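Long-range contacts in RTX toxin (PDB 6A7H), which probably cleaves and so inactivates the small GTPases Ras and Rap1, as the Ras/Rap1-specific endopeptidase part of a Vibrio vulnificus toxin: residues Met106-Glu111 with Gly118-Met123; Ser145-Asp150 with Thr188-Tyr193; Gly304-Glu309 with Glu429-Ile434. All coordinates share one frame; numbering follows the deposited sequence.

Contact 1: residues Met106-Glu111 with Gly118-Met123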
ATOM      1  N   MET A 106     -12.101  14.421  -7.890  1.00 24.81           N
ATOM      2  CA  MET A 106     -13.362  13.963  -7.309  1.00 27.45           C
ATOM      3  C   MET A 106     -13.440  14.408  -5.856  1.00 33.92           C
ATOM      4  O   MET A 106     -14.518  14.768  -5.363  1.00 39.00           O
ATOM      5  CB  MET A 106     -13.518  12.436  -7.388  1.00 28.42           C
ATOM      6  CG  MET A 106     -13.388  11.862  -8.785  1.00 33.27           C
ATOM      7  SD  MET A 106     -14.439  12.682 -10.008  1.00 38.28           S
ATOM      8  CE  MET A 106     -16.058  12.071  -9.575  1.00 32.69           C
ATOM      9  N   VAL A 107     -12.294  14.377  -5.172  1.00 25.58           N
ATOM     10  CA  VAL A 107     -12.234  14.847  -3.796  1.00 25.94           C
ATOM     11  C   VAL A 107     -12.494  16.353  -3.736  1.00 32.06           C
ATOM     12  O   VAL A 107     -13.217  16.816  -2.860  1.00 27.80           O
ATOM     13  CB  VAL A 107     -10.885  14.481  -3.156  1.00 27.87           C
ATOM     14  CG1 VAL A 107     -10.652  15.232  -1.854  1.00 24.20           C
ATOM     15  CG2 VAL A 107     -10.837  12.972  -2.923  1.00 24.35           C
ATOM     16  N   ALA A 108     -11.937  17.108  -4.686  1.00 30.66           N
ATOM     17  CA  ALA A 108     -12.111  18.563  -4.721  1.00 28.90           C
ATOM     18  C   ALA A 108     -13.577  18.965  -5.010  1.00 21.57           C
ATOM     19  O   ALA A 108     -14.053  19.997  -4.549  1.00 22.38           O
ATOM     20  CB  ALA A 108     -11.161  19.191  -5.771  1.00 22.99           C
ATOM     21  N   ILE A 109     -14.275  18.141  -5.781  1.00 23.53           N
ATOM     22  CA  ILE A 109     -15.690  18.342  -6.027  1.00 26.08           C
ATOM     23  C   ILE A 109     -16.413  18.330  -4.682  1.00 37.27           C
ATOM     24  O   ILE A 109     -17.183  19.241  -4.360  1.00 35.84           O
ATOM     25  CB  ILE A 109     -16.249  17.264  -6.973  1.00 29.65           C
ATOM     26  CG1 ILE A 109     -15.795  17.546  -8.398  1.00 34.20           C
ATOM     27  CG2 ILE A 109     -17.794  17.201  -6.928  1.00 27.89           C
ATOM     28  CD1 ILE A 109     -16.266  16.504  -9.388  1.00 38.50           C
ATOM     29  N   GLU A 110     -16.125  17.317  -3.876  1.00 31.79           N
ATOM     30  CA  GLU A 110     -16.724  17.225  -2.547  1.00 29.36           C
ATOM     31  C   GLU A 110     -16.307  18.379  -1.646  1.00 28.06           C
ATOM     32  O   GLU A 110     -17.109  18.864  -0.849  1.00 30.33           O
ATOM     33  CB  GLU A 110     -16.359  15.893  -1.887  1.00 41.17           C
ATOM     34  CG  GLU A 110     -17.085  14.671  -2.472  1.00 51.84           C
ATOM     35  CD  GLU A 110     -16.615  13.343  -1.867  1.00 66.53           C
ATOM     36  OE1 GLU A 110     -17.276  12.314  -2.128  1.00 75.11           O
ATOM     37  OE2 GLU A 110     -15.589  13.324  -1.141  1.00 61.21           O
ATOM     38  N   GLU A 111     -15.050  18.814  -1.758  1.00 23.09           N
ATOM     39  CA  GLU A 111     -14.554  19.901  -0.918  1.00 23.71           C
ATOM     40  C   GLU A 111     -15.244  21.232  -1.281  1.00 27.64           C
ATOM     41  O   GLU A 111     -15.552  22.046  -0.408  1.00 32.17           O
ATOM     42  CB  GLU A 111     -13.034  20.032  -1.029  1.00 21.34           C
ATOM     43  CG  GLU A 111     -12.441  21.007  -0.024  1.00 30.94           C
ATOM     44  CD  GLU A 111     -11.055  20.584   0.472  1.00 35.49           C
ATOM     45  OE1 GLU A 111     -10.635  19.446   0.162  1.00 33.54           O
ATOM     46  OE2 GLU A 111     -10.395  21.385   1.181  1.00 29.47           O
ATOM     47  N   GLY A 118      -9.637  20.793   3.423  1.00 26.39           N
ATOM     48  CA  GLY A 118      -8.205  20.603   3.609  1.00 26.36           C
ATOM     49  C   GLY A 118      -7.655  19.327   2.977  1.00 31.45           C
ATOM     50  O   GLY A 118      -6.465  19.240   2.676  1.00 36.97           O
ATOM     51  N   LEU A 119      -8.517  18.334   2.775  1.00 33.61           N
ATOM     52  CA  LEU A 119      -8.105  17.058   2.189  1.00 33.66           C
ATOM     53  C   LEU A 119      -7.483  17.237   0.791  1.00 23.82           C
ATOM     54  O   LEU A 119      -6.455  16.636   0.479  1.00 33.18           O
ATOM     55  CB  LEU A 119      -9.293  16.091   2.132  1.00 23.98           C
ATOM     56  CG  LEU A 119      -9.004  14.695   1.574  1.00 31.88           C
ATOM     57  CD1 LEU A 119      -7.761  14.090   2.234  1.00 28.93           C
ATOM     58  CD2 LEU A 119     -10.209  13.797   1.782  1.00 23.77           C
ATOM     59  N   THR A 120      -8.088  18.075  -0.029  1.00 24.13           N
ATOM     60  CA  THR A 120      -7.565  18.304  -1.369  1.00 29.85           C
ATOM     61  C   THR A 120      -6.106  18.777  -1.354  1.00 35.24           C
ATOM     62  O   THR A 120      -5.257  18.205  -2.046  1.00 36.93           O
ATOM     63  CB  THR A 120      -8.444  19.320  -2.130  1.00 29.53           C
ATOM     64  OG1 THR A 120      -9.771  18.789  -2.249  1.00 30.98           O
ATOM     65  CG2 THR A 120      -7.883  19.578  -3.520  1.00 26.87           C
ATOM     66  N   ASP A 121      -5.810  19.794  -0.542  1.00 33.36           N
ATOM     67  CA  ASP A 121      -4.449  20.325  -0.434  1.00 28.67           C
ATOM     68  C   ASP A 121      -3.488  19.259   0.096  1.00 34.68           C
ATOM     69  O   ASP A 121      -2.306  19.208  -0.293  1.00 31.20           O
ATOM     70  CB  ASP A 121      -4.408  21.570   0.473  1.00 37.30           C
ATOM     71  CG  ASP A 121      -4.921  22.817  -0.224  1.00 55.91           C
ATOM     72  OD1 ASP A 121      -4.992  22.813  -1.473  1.00 65.65           O
ATOM     73  OD2 ASP A 121      -5.244  23.806   0.473  1.00 69.53           O
ATOM     74  N   MET A 122      -4.002  18.417   0.986  1.00 24.99           N
ATOM     75  CA  MET A 122      -3.215  17.337   1.535  1.00 28.62           C
ATOM     76  C   MET A 122      -2.872  16.313   0.443  1.00 27.67           C
ATOM     77  O   MET A 122      -1.731  15.861   0.352  1.00 29.15           O
ATOM     78  CB  MET A 122      -3.957  16.670   2.687  1.00 30.96           C
ATOM     79  CG  MET A 122      -3.252  15.451   3.259  1.00 27.04           C
ATOM     80  SD  MET A 122      -4.132  14.883   4.724  1.00 39.75           S
ATOM     81  CE  MET A 122      -3.125  13.489   5.239  1.00 41.52           C
ATOM     82  N   MET A 123      -3.848  15.967  -0.394  1.00 27.52           N
ATOM     83  CA  MET A 123      -3.598  15.007  -1.471  1.00 30.41           C
ATOM     84  C   MET A 123      -2.616  15.564  -2.503  1.00 31.72           C
ATOM     85  O   MET A 123      -1.704  14.854  -2.958  1.00 32.31           O
ATOM     86  CB  MET A 123      -4.914  14.595  -2.139  1.00 22.80           C
ATOM     87  CG  MET A 123      -5.664  13.593  -1.290  1.00 22.46           C
ATOM     88  SD  MET A 123      -7.315  13.114  -1.875  1.00 37.95           S
ATOM     89  CE  MET A 123      -6.970  12.259  -3.400  1.00 77.70           C
TER
HETATM   90  O   HOH W   1      -7.866  21.496   0.540  1.00 30.34           O
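Glu111 reaches from the last turns of helix 98-112 to the start of helix 119-129, and Val107, one turn earlier, packs on the same partner. The two helices form an antiparallel helical hairpin, their local axes 9.4 Å apart at closest approach and running at 156° to one another.

The polar part gathers at the Glu111 carboxylate, which CG opposite the backbone N (chi1 -171°) and a bend at chi2 bring to Gly118 and Thr120. Glu111 OE1 takes two hydrogen bonds from a single residue: Thr120 N arrives at 2.9 Å on the syn lone pair, whereas Thr120 OG1, at 2.6 Å, comes from above the carboxylate plane, 53° out of it. Together they limit how far the carboxylate can turn. The N-H of Gly118, the N-cap residue, points at OE2, in a bond modelled so short that its length is doubtful. A negative group here would probably be favoured by the helix dipole.

The apolar part lies further along the hairpin. Val107 CG1 touches Leu119 CG at 3.8 Å, the two side chains crossing at about a right angle, and CG2 sits 3.7 Å from Met123 SD. Helix 240-263 covers Leu119 and Met123 through Tyr258 and Met251.

A water donates to Glu111 OE2 at 2.6 Å and accepts from Asp121 N at 2.9 Å.

Contact 2: residues Ser145-Asp150 with Thr188-Tyr193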
ATOM      1  N   SER A 145      -2.896 -13.538 -21.127  1.00 76.02           N
ATOM      2  CA  SER A 145      -4.175 -13.693 -20.429  1.00 79.76           C
ATOM      3  C   SER A 145      -4.280 -15.060 -19.766  1.00 80.70           C
ATOM      4  O   SER A 145      -5.191 -15.310 -18.974  1.00 79.13           O
ATOM      5  CB  SER A 145      -5.345 -13.494 -21.389  1.00 84.50           C
ATOM      6  OG  SER A 145      -5.246 -12.254 -22.060  1.00 87.58           O
ATOM      7  N   ASP A 146      -3.327 -15.930 -20.091  1.00 81.61           N
ATOM      8  CA  ASP A 146      -3.310 -17.317 -19.628  1.00 85.01           C
ATOM      9  C   ASP A 146      -3.107 -17.482 -18.124  1.00 79.22           C
ATOM     10  O   ASP A 146      -3.762 -18.317 -17.504  1.00 84.82           O
ATOM     11  CB  ASP A 146      -2.208 -18.084 -20.356  1.00 93.73           C
ATOM     12  CG  ASP A 146      -2.059 -17.655 -21.798  1.00106.05           C
ATOM     13  OD1 ASP A 146      -2.816 -18.167 -22.649  1.00112.91           O
ATOM     14  OD2 ASP A 146      -1.190 -16.803 -22.080  1.00107.10           O
ATOM     15  N   LEU A 147      -2.190 -16.690 -17.565  1.00 67.75           N
ATOM     16  CA  LEU A 147      -1.725 -16.836 -16.185  1.00 60.52           C
ATOM     17  C   LEU A 147      -2.863 -17.033 -15.197  1.00 65.11           C
ATOM     18  O   LEU A 147      -3.823 -16.264 -15.185  1.00 79.44           O
ATOM     19  CB  LEU A 147      -0.922 -15.603 -15.766  1.00 48.78           C
ATOM     20  CG  LEU A 147      -0.140 -14.858 -16.840  1.00 48.94           C
ATOM     21  CD1 LEU A 147       0.230 -13.479 -16.342  1.00 45.78           C
ATOM     22  CD2 LEU A 147       1.102 -15.642 -17.224  1.00 49.48           C
ATOM     23  N   GLY A 148      -2.756 -18.039 -14.342  1.00 57.78           N
ATOM     24  CA  GLY A 148      -3.786 -18.236 -13.334  1.00 52.85           C
ATOM     25  C   GLY A 148      -3.757 -17.229 -12.191  1.00 55.97           C
ATOM     26  O   GLY A 148      -4.221 -17.520 -11.092  1.00 60.06           O
ATOM     27  N   PHE A 149      -3.213 -16.043 -12.442  1.00 50.04           N
ATOM     28  CA  PHE A 149      -2.974 -15.075 -11.370  1.00 43.55           C
ATOM     29  C   PHE A 149      -2.826 -13.655 -11.912  1.00 46.88           C
ATOM     30  O   PHE A 149      -2.671 -13.449 -13.115  1.00 48.51           O
ATOM     31  CB  PHE A 149      -1.729 -15.466 -10.550  1.00 33.97           C
ATOM     32  CG  PHE A 149      -0.430 -15.448 -11.335  1.00 40.78           C
ATOM     33  CD1 PHE A 149       0.325 -14.290 -11.438  1.00 37.20           C
ATOM     34  CD2 PHE A 149       0.044 -16.600 -11.953  1.00 43.62           C
ATOM     35  CE1 PHE A 149       1.517 -14.273 -12.154  1.00 36.37           C
ATOM     36  CE2 PHE A 149       1.237 -16.593 -12.662  1.00 36.97           C
ATOM     37  CZ  PHE A 149       1.972 -15.425 -12.768  1.00 37.24           C
ATOM     38  N   ASP A 150      -2.900 -12.675 -11.017  1.00 46.78           N
ATOM     39  CA  ASP A 150      -2.678 -11.289 -11.400  1.00 49.97           C
ATOM     40  C   ASP A 150      -1.189 -10.942 -11.334  1.00 41.39           C
ATOM     41  O   ASP A 150      -0.590 -10.920 -10.259  1.00 34.74           O
ATOM     42  CB  ASP A 150      -3.481 -10.345 -10.504  1.00 58.44           C
ATOM     43  CG  ASP A 150      -4.972 -10.554 -10.634  1.00 70.48           C
ATOM     44  OD1 ASP A 150      -5.448 -10.805 -11.766  1.00 72.57           O
ATOM     45  OD2 ASP A 150      -5.667 -10.471  -9.600  1.00 78.10           O
ATOM     46  N   THR A 188      11.477 -13.040 -20.172  1.00 37.45           N
ATOM     47  CA  THR A 188      10.770 -12.324 -19.131  1.00 40.87           C
ATOM     48  C   THR A 188      10.073 -13.248 -18.151  1.00 38.36           C
ATOM     49  O   THR A 188       9.666 -14.359 -18.483  1.00 38.34           O
ATOM     50  CB  THR A 188       9.714 -11.357 -19.697  1.00 50.04           C
ATOM     51  OG1 THR A 188       8.571 -12.095 -20.138  1.00 65.26           O
ATOM     52  CG2 THR A 188      10.273 -10.586 -20.838  1.00 34.38           C
ATOM     53  N   VAL A 189       9.934 -12.763 -16.928  1.00 38.90           N
ATOM     54  CA  VAL A 189       9.100 -13.432 -15.962  1.00 31.44           C
ATOM     55  C   VAL A 189       7.865 -12.568 -15.746  1.00 34.61           C
ATOM     56  O   VAL A 189       7.964 -11.346 -15.586  1.00 29.47           O
ATOM     57  CB  VAL A 189       9.834 -13.677 -14.635  1.00 28.48           C
ATOM     58  CG1 VAL A 189      10.489 -12.377 -14.105  1.00 22.95           C
ATOM     59  CG2 VAL A 189       8.873 -14.269 -13.626  1.00 28.30           C
ATOM     60  N   HIS A 190       6.702 -13.209 -15.794  1.00 31.13           N
ATOM     61  CA  HIS A 190       5.457 -12.596 -15.359  1.00 27.39           C
ATOM     62  C   HIS A 190       5.263 -12.958 -13.877  1.00 31.04           C
ATOM     63  O   HIS A 190       5.062 -14.120 -13.526  1.00 32.58           O
ATOM     64  CB  HIS A 190       4.300 -13.070 -16.239  1.00 29.81           C
ATOM     65  CG  HIS A 190       4.554 -12.880 -17.707  1.00 39.59           C
ATOM     66  ND1 HIS A 190       4.576 -11.637 -18.306  1.00 37.28           N
ATOM     67  CD2 HIS A 190       4.844 -13.771 -18.683  1.00 38.62           C
ATOM     68  CE1 HIS A 190       4.848 -11.773 -19.592  1.00 38.39           C
ATOM     69  NE2 HIS A 190       5.012 -13.058 -19.849  1.00 40.79           N
ATOM     70  N   LEU A 191       5.359 -11.957 -13.012  1.00 30.67           N
ATOM     71  CA  LEU A 191       5.558 -12.195 -11.582  1.00 31.99           C
ATOM     72  C   LEU A 191       4.386 -11.727 -10.712  1.00 35.08           C
ATOM     73  O   LEU A 191       3.977 -10.567 -10.787  1.00 35.20           O
ATOM     74  CB  LEU A 191       6.841 -11.501 -11.139  1.00 31.58           C
ATOM     75  CG  LEU A 191       7.352 -11.709  -9.725  1.00 35.92           C
ATOM     76  CD1 LEU A 191       7.532 -13.197  -9.438  1.00 37.70           C
ATOM     77  CD2 LEU A 191       8.657 -10.973  -9.592  1.00 31.08           C
ATOM     78  N   GLY A 192       3.860 -12.631  -9.886  1.00 30.23           N
ATOM     79  CA  GLY A 192       2.653 -12.367  -9.119  1.00 32.89           C
ATOM     80  C   GLY A 192       2.856 -11.923  -7.679  1.00 33.98           C
ATOM     81  O   GLY A 192       1.897 -11.823  -6.916  1.00 36.15           O
ATOM     82  N   TYR A 193       4.102 -11.642  -7.309  1.00 35.35           N
ATOM     83  CA  TYR A 193       4.423 -11.137  -5.971  1.00 36.55           C
ATOM     84  C   TYR A 193       5.010  -9.734  -6.070  1.00 42.92           C
ATOM     85  O   TYR A 193       5.720  -9.419  -7.027  1.00 34.62           O
ATOM     86  CB  TYR A 193       5.408 -12.067  -5.251  1.00 26.34           C
ATOM     87  CG  TYR A 193       4.975 -13.518  -5.290  1.00 28.98           C
ATOM     88  CD1 TYR A 193       4.096 -14.020  -4.335  1.00 29.64           C
ATOM     89  CD2 TYR A 193       5.419 -14.374  -6.296  1.00 23.06           C
ATOM     90  CE1 TYR A 193       3.684 -15.330  -4.366  1.00 33.72           C
ATOM     91  CE2 TYR A 193       5.001 -15.686  -6.347  1.00 33.25           C
ATOM     92  CZ  TYR A 193       4.129 -16.159  -5.373  1.00 34.01           C
ATOM     93  OH  TYR A 193       3.701 -17.461  -5.398  1.00 31.83           O
TER
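Phe149 tucks CG between its own backbone N and C=O carbon (chi1 64°), and from there the ring drops onto the end of strand 188-191, toward His190 and Gly192. Leu147 is turned less regularly, with chi1 at -31°, which carries CD1 to within 4.1 Å of His190 CB; the two side chains meet at about a right angle.

The Phe149 ring does most of the touching. Its rim atom CZ points at the carbonyl of His190, with His190 O 3.4 Å from CZ and close to the plane of the ring. Next to it, CE1 lies 3.7 Å from Gly192 N, reached obliquely, and CD1 is 3.8 Å from Gly192 CA, an approach possible because Gly192 has no side chain on that side. One ring face is covered from within its own loop by Leu147 CB, 3.9 Å above the plane and offset toward the rim, so Leu147 and Phe149 come down together.

Strand 188-191 is the central one of a three-stranded antiparallel sheet, flanked by strands 153-156 and 180-183, and the loop before strand 153-156 lies across one face of it. Both Leu147 and Phe149 also touch Thr181 of strand 180-183, so the loop spans two strands. The polar end of His190 is engaged by strand 153-156, its ND1 hydrogen-bonded to His154 ND1 while the two rings meet at about 70°.

No hydrogen bond crosses between 145-150 and 188-193. At Asp150 the backbone alone makes the contact, Asp150 O resting 3.7 Å from Gly192 CA.

Contact 3: residues Gly304-Glu309 with Glu429-Ile434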
ATOM      1  N   GLY A 304      -9.244  -5.557  24.093  1.00 35.33           N
ATOM      2  CA  GLY A 304      -8.045  -6.322  23.825  1.00 39.75           C
ATOM      3  C   GLY A 304      -6.801  -5.837  24.541  1.00 40.59           C
ATOM      4  O   GLY A 304      -6.863  -4.920  25.364  1.00 34.93           O
ATOM      5  N   LEU A 305      -5.680  -6.493  24.233  1.00 33.51           N
ATOM      6  CA  LEU A 305      -4.357  -6.127  24.726  1.00 33.79           C
ATOM      7  C   LEU A 305      -3.435  -5.713  23.597  1.00 29.73           C
ATOM      8  O   LEU A 305      -3.394  -6.379  22.563  1.00 38.67           O
ATOM      9  CB  LEU A 305      -3.689  -7.296  25.444  1.00 38.24           C
ATOM     10  CG  LEU A 305      -4.281  -7.930  26.679  1.00 46.05           C
ATOM     11  CD1 LEU A 305      -3.213  -8.813  27.284  1.00 48.70           C
ATOM     12  CD2 LEU A 305      -4.687  -6.847  27.634  1.00 53.57           C
ATOM     13  N   LEU A 306      -2.664  -4.651  23.808  1.00 27.17           N
ATOM     14  CA  LEU A 306      -1.640  -4.243  22.852  1.00 29.52           C
ATOM     15  C   LEU A 306      -0.272  -4.424  23.478  1.00 31.56           C
ATOM     16  O   LEU A 306       0.073  -3.743  24.446  1.00 32.61           O
ATOM     17  CB  LEU A 306      -1.829  -2.781  22.406  1.00 27.39           C
ATOM     18  CG  LEU A 306      -3.098  -2.454  21.602  1.00 34.44           C
ATOM     19  CD1 LEU A 306      -3.224  -0.951  21.349  1.00 29.81           C
ATOM     20  CD2 LEU A 306      -3.111  -3.222  20.285  1.00 28.04           C
ATOM     21  N   ILE A 307       0.511  -5.344  22.933  1.00 31.19           N
ATOM     22  CA  ILE A 307       1.840  -5.571  23.461  1.00 32.59           C
ATOM     23  C   ILE A 307       2.924  -5.079  22.509  1.00 31.45           C
ATOM     24  O   ILE A 307       2.924  -5.408  21.330  1.00 37.68           O
ATOM     25  CB  ILE A 307       2.064  -7.045  23.775  1.00 33.47           C
ATOM     26  CG1 ILE A 307       1.020  -7.508  24.797  1.00 38.80           C
ATOM     27  CG2 ILE A 307       3.477  -7.247  24.309  1.00 29.74           C
ATOM     28  CD1 ILE A 307       1.162  -8.968  25.234  1.00 40.78           C
ATOM     29  N   GLY A 308       3.843  -4.275  23.036  1.00 27.06           N
ATOM     30  CA  GLY A 308       4.929  -3.734  22.241  1.00 30.27           C
ATOM     31  C   GLY A 308       6.082  -4.705  22.075  1.00 41.84           C
ATOM     32  O   GLY A 308       6.334  -5.546  22.940  1.00 55.97           O
ATOM     33  N   GLU A 309       6.772  -4.600  20.943  1.00 42.09           N
ATOM     34  CA  GLU A 309       7.989  -5.357  20.706  1.00 41.37           C
ATOM     35  C   GLU A 309       9.049  -4.375  20.260  1.00 47.48           C
ATOM     36  O   GLU A 309       8.793  -3.516  19.419  1.00 46.72           O
ATOM     37  CB  GLU A 309       7.790  -6.470  19.660  1.00 35.54           C
ATOM     38  CG  GLU A 309       9.058  -7.289  19.405  1.00 40.18           C
ATOM     39  CD  GLU A 309       8.891  -8.395  18.361  1.00 51.82           C
ATOM     40  OE1 GLU A 309       7.939  -9.210  18.468  1.00 45.99           O
ATOM     41  OE2 GLU A 309       9.743  -8.465  17.445  1.00 56.53           O
ATOM     42  N   GLU A 429     -15.690 -11.417  22.777  1.00 57.04           N
ATOM     43  CA  GLU A 429     -14.421 -11.902  22.235  1.00 54.36           C
ATOM     44  C   GLU A 429     -13.367 -10.819  22.293  1.00 51.46           C
ATOM     45  O   GLU A 429     -13.599  -9.700  21.846  1.00 53.88           O
ATOM     46  CB  GLU A 429     -14.588 -12.394  20.794  1.00 53.41           C
ATOM     47  CG  GLU A 429     -15.392 -13.684  20.678  1.00 61.33           C
ATOM     48  CD  GLU A 429     -15.196 -14.401  19.348  1.00 68.16           C
ATOM     49  OE1 GLU A 429     -14.484 -13.874  18.462  1.00 65.26           O
ATOM     50  OE2 GLU A 429     -15.762 -15.505  19.191  1.00 75.88           O
ATOM     51  N   LYS A 430     -12.206 -11.162  22.841  1.00 44.91           N
ATOM     52  CA  LYS A 430     -11.105 -10.217  22.936  1.00 47.22           C
ATOM     53  C   LYS A 430      -9.891 -10.649  22.117  1.00 44.95           C
ATOM     54  O   LYS A 430      -9.800 -11.794  21.655  1.00 42.11           O
ATOM     55  CB  LYS A 430     -10.721 -10.020  24.397  1.00 46.89           C
ATOM     56  CG  LYS A 430     -11.952  -9.908  25.290  1.00 48.70           C
ATOM     57  CD  LYS A 430     -11.809  -8.843  26.345  1.00 46.06           C
ATOM     58  CE  LYS A 430     -13.180  -8.463  26.881  1.00 42.25           C
ATOM     59  NZ  LYS A 430     -13.081  -7.388  27.876  1.00 48.54           N
ATOM     60  N   PHE A 431      -8.967  -9.717  21.931  1.00 38.96           N
ATOM     61  CA  PHE A 431      -7.741  -9.994  21.191  1.00 35.20           C
ATOM     62  C   PHE A 431      -6.500  -9.646  22.002  1.00 34.98           C
ATOM     63  O   PHE A 431      -6.561  -8.899  22.996  1.00 35.68           O
ATOM     64  CB  PHE A 431      -7.719  -9.221  19.860  1.00 34.97           C
ATOM     65  CG  PHE A 431      -7.747  -7.712  20.020  1.00 35.03           C
ATOM     66  CD1 PHE A 431      -6.571  -6.991  20.216  1.00 30.40           C
ATOM     67  CD2 PHE A 431      -8.948  -7.018  19.955  1.00 37.60           C
ATOM     68  CE1 PHE A 431      -6.598  -5.598  20.358  1.00 36.39           C
ATOM     69  CE2 PHE A 431      -8.986  -5.623  20.096  1.00 40.84           C
ATOM     70  CZ  PHE A 431      -7.811  -4.910  20.295  1.00 33.02           C
ATOM     71  N   VAL A 432      -5.384 -10.212  21.570  1.00 34.69           N
ATOM     72  CA  VAL A 432      -4.070  -9.798  22.007  1.00 33.88           C
ATOM     73  C   VAL A 432      -3.268  -9.574  20.724  1.00 34.02           C
ATOM     74  O   VAL A 432      -3.172 -10.448  19.865  1.00 35.96           O
ATOM     75  CB  VAL A 432      -3.394 -10.841  22.934  1.00 40.44           C
ATOM     76  CG1 VAL A 432      -3.359 -12.205  22.280  1.00 39.54           C
ATOM     77  CG2 VAL A 432      -1.988 -10.394  23.331  1.00 38.13           C
ATOM     78  N   ALA A 433      -2.743  -8.374  20.568  1.00 27.43           N
ATOM     79  CA  ALA A 433      -2.024  -8.046  19.359  1.00 28.24           C
ATOM     80  C   ALA A 433      -0.614  -7.602  19.729  1.00 32.32           C
ATOM     81  O   ALA A 433      -0.406  -6.958  20.757  1.00 33.22           O
ATOM     82  CB  ALA A 433      -2.764  -6.969  18.581  1.00 24.10           C
ATOM     83  N   ILE A 434       0.354  -7.981  18.908  1.00 33.26           N
ATOM     84  CA  ILE A 434       1.728  -7.588  19.134  1.00 27.48           C
ATOM     85  C   ILE A 434       2.195  -6.677  18.003  1.00 34.67           C
ATOM     86  O   ILE A 434       2.272  -7.106  16.842  1.00 32.20           O
ATOM     87  CB  ILE A 434       2.642  -8.811  19.244  1.00 31.88           C
ATOM     88  CG1 ILE A 434       2.236  -9.658  20.458  1.00 34.62           C
ATOM     89  CG2 ILE A 434       4.093  -8.375  19.380  1.00 31.85           C
ATOM     90  CD1 ILE A 434       2.826 -11.044  20.457  1.00 35.09           C
TER
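Leu305 stands beside Val432 and Ile307 beside Ile434 in neighbouring, nearly parallel strands of a parallel beta-sheet, 304-309 and 430-436. Three backbone hydrogen bonds link the segments. Leu305 N gives to Phe431 O at 2.8 Å; Leu305 O accepts from Ala433 N at 2.9 Å; and Ile307 N gives to Ala433 O, the straightest of the three with an N-H...O angle of 177°. The pairing runs on to Tyr435, which bonds to both Ile307 and Glu309. Leu306 and Gly308 instead bond through their backbones to Leu462 of strand 461-464. Val432 and Ile434 add CA-H...O contacts to the carbonyls of Leu305 and Ile307.

The polar side-chain ends find partners outside the pair. Glu309 OE1 is hydrogen-bonded to His340 NE2, and Lys430 NZ to the carbonyl oxygens of Leu299 and Arg302.

On the sheet face carrying Leu305, Val432, Ile307 and Ile434, Ile307 CD1 meets Val432 CG2 at 3.9 Å, and helix 316-323 packs over Val432 and Ile434. Leu306, Ala433 and Phe431 lie on the other face, with helix 453-457 covering Leu306 and Phe431. Leu306 CD2 sits near the edge of the Phe431 ring. With Phe431 CG set between backbone N and carbonyl carbon (chi1 62°), the ring swings over Gly304, whose CA makes a CH-pi contact 3.7 Å from the Phe431 centroid and 6° off the ring normal.

Overall arrangement
From the N terminus the chain meets the three contacts in series, so none nests in or crosses another. Contact 1 closes the shortest loop, six residues between helices 98-112 and 119-129, and the second helix of the pair, 119-129, packs on helix 240-263 from much later in the chain. Contact 2 closes 37 residues, laying the loop before strand 153-156 over the small antiparallel sheet. Contact 3 spans 119 residues, mostly helical, and brings the first strand of the parallel sheet beside its last. The centres stand 35 to 37 Å apart and no two contacts touch; contacts 1 and 2 lie on opposite sides of the chain's centre.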